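Local coordinates for protein 9.5 kDa culture filtrate antigen cfp10A (Mycobacterium tuberculosis, PDB 3DWG) that probably serves, once thiocarboxylated, as the sulfur donor in the CysM-dependent pathway of cysteine biosynthesis, at residues Asp26-Ile32 against Gly73-Ile78. Numbering follows the deposited sequence.
Sequences DTLGAVI and GLATAI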
loop_
_atom_site.group_PDB
_atom_site.type_symbol
_atom_site.label_atom_id
_atom_site.label_comp_id
_atom_site.label_asym_id
_atom_site.label_seq_id
_atom_site.Cartn_x
_atom_site.Cartn_y
_atom_site.Cartn_z
ATOM N N ASP C 26 -7.685 27.997 31.422
ATOM C CA ASP C 26 -6.551 28.349 30.595
ATOM C C ASP C 26 -5.452 27.307 30.577
ATOM O O ASP C 26 -4.392 27.526 29.938
ATOM C CB ASP C 26 -5.980 29.741 30.968
ATOM C CG ASP C 26 -5.519 29.828 32.370
ATOM O OD1 ASP C 26 -5.470 28.818 33.097
ATOM O OD2 ASP C 26 -5.142 30.957 32.749
ATOM N N THR C 27 -5.705 26.200 31.286
ATOM C CA THR C 27 -4.844 25.009 31.242
ATOM C C THR C 27 -5.759 23.771 31.226
ATOM O O THR C 27 -6.940 23.865 31.582
ATOM C CB THR C 27 -3.909 24.873 32.458
ATOM O OG1 THR C 27 -4.725 24.616 33.606
ATOM C CG2 THR C 27 -3.000 26.141 32.622
ATOM N N LEU C 28 -5.217 22.618 30.805
ATOM C CA LEU C 28 -5.984 21.378 30.963
ATOM C C LEU C 28 -6.497 21.143 32.384
ATOM O O LEU C 28 -7.681 20.813 32.583
ATOM C CB LEU C 28 -5.227 20.155 30.453
ATOM C CG LEU C 28 -5.913 18.802 30.661
ATOM C CD1 LEU C 28 -7.279 18.668 29.931
ATOM C CD2 LEU C 28 -4.933 17.669 30.243
ATOM N N GLY C 29 -5.634 21.380 33.374
ATOM C CA GLY C 29 -6.093 21.216 34.775
ATOM C C GLY C 29 -7.275 22.124 35.103
ATOM O O GLY C 29 -8.205 21.697 35.808
ATOM N N ALA C 30 -7.288 23.353 34.568
ATOM C CA ALA C 30 -8.404 24.297 34.741
ATOM C C ALA C 30 -9.664 23.791 34.042
ATOM O O ALA C 30 -10.793 23.897 34.532
ATOM C CB ALA C 30 -8.030 25.665 34.288
ATOM N N VAL C 31 -9.462 23.210 32.852
ATOM C CA VAL C 31 -10.656 22.658 32.191
ATOM C C VAL C 31 -11.210 21.480 32.979
ATOM O O VAL C 31 -12.450 21.373 33.124
ATOM C CB VAL C 31 -10.279 22.219 30.765
ATOM C CG1 VAL C 31 -11.357 21.245 30.174
ATOM C CG2 VAL C 31 -10.108 23.431 29.883
ATOM N N ILE C 32 -10.346 20.610 33.501
ATOM C CA ILE C 32 -10.770 19.484 34.316
ATOM C C ILE C 32 -11.480 19.970 35.587
ATOM O O ILE C 32 -12.463 19.386 36.038
ATOM C CB ILE C 32 -9.629 18.526 34.597
ATOM C CG1 ILE C 32 -9.200 17.797 33.290
ATOM C CG2 ILE C 32 -9.989 17.500 35.698
ATOM C CD1 ILE C 32 -7.913 16.962 33.465
ATOM N N GLY C 73 1.359 18.107 30.339
ATOM C CA GLY C 73 0.336 17.449 31.144
ATOM C C GLY C 73 -0.816 18.383 31.478
ATOM O O GLY C 73 -1.334 19.142 30.620
ATOM N N LEU C 74 -1.186 18.396 32.763
ATOM C CA LEU C 74 -2.288 19.257 33.209
ATOM C C LEU C 74 -1.951 20.753 33.071
ATOM O O LEU C 74 -2.845 21.584 32.953
ATOM C CB LEU C 74 -2.661 18.899 34.653
ATOM C CG LEU C 74 -3.436 17.590 34.962
ATOM C CD1 LEU C 74 -4.917 17.823 35.230
ATOM C CD2 LEU C 74 -3.277 16.416 33.980
ATOM N N ALA C 75 -0.668 21.089 32.979
ATOM C CA ALA C 75 -0.262 22.468 32.731
ATOM C C ALA C 75 -0.322 22.952 31.294
ATOM O O ALA C 75 -0.093 24.137 30.956
ATOM C CB ALA C 75 1.124 22.703 33.306
ATOM N N THR C 76 -0.739 22.036 30.391
ATOM C CA THR C 76 -0.823 22.412 29.023
ATOM C C THR C 76 -1.736 23.606 28.815
ATOM O O THR C 76 -2.898 23.581 29.279
ATOM C CB THR C 76 -1.376 21.218 28.212
ATOM O OG1 THR C 76 -0.499 20.096 28.306
ATOM C CG2 THR C 76 -1.534 21.654 26.720
ATOM N N ALA C 77 -1.250 24.644 28.119
ATOM C CA ALA C 77 -2.044 25.859 27.909
ATOM C C ALA C 77 -3.204 25.637 27.000
ATOM O O ALA C 77 -3.096 24.886 25.996
ATOM C CB ALA C 77 -1.185 26.998 27.371
ATOM N N ILE C 78 -4.288 26.316 27.314
ATOM C CA ILE C 78 -5.519 26.189 26.581
ATOM C C ILE C 78 -5.997 27.593 26.244
ATOM O O ILE C 78 -5.928 28.497 27.095
ATOM C CB ILE C 78 -6.558 25.346 27.354
ATOM C CG1 ILE C 78 -6.173 23.863 27.232
ATOM C CG2 ILE C 78 -7.932 25.477 26.746
ATOM C CD1 ILE C 78 -7.109 22.931 27.863
HETATM O O HOH W 1 -3.102 23.841 35.590
#
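Asp26-Thr27-Leu28 runs antiparallel to Thr76-Ala77-Ile78, forming a single beta bridge in which Thr27 and Ala77 are a non-hydrogen-bonded pair. The flanking bonds are Ile78 N to Asp26 O and Leu28 N to Thr76 O, both 2.9 Å. Helix 28-38 starts at Leu28, and the next amide, Gly29 N, donates to Leu74 O (2.8 Å), so two amides of the helix's first turn find acceptors in the loop leading to strand 83-88. Thr27 is the N-cap: its OG1 accepts from Ala30 N at 3.0 Å and also bonds water 1, which reaches Leu74 O weakly. In this ubiquitin-like beta-grasp fold, the contact ties the start of helix 28-38 to the loop between strands 66-67 and 83-88. Inward, Ile78 CD1 packs on Val31 CG2 (3.7 Å) and near Leu28 CB (4.2 Å), while Leu74 CD1 meets Ile32 CD1 at 3.6 Å. Val31 and Ile78 both touch Val3 of strand 3-6, and Leu28 touches Ile61 of strand 59-63, so the helix start and the loop meet over the sheet.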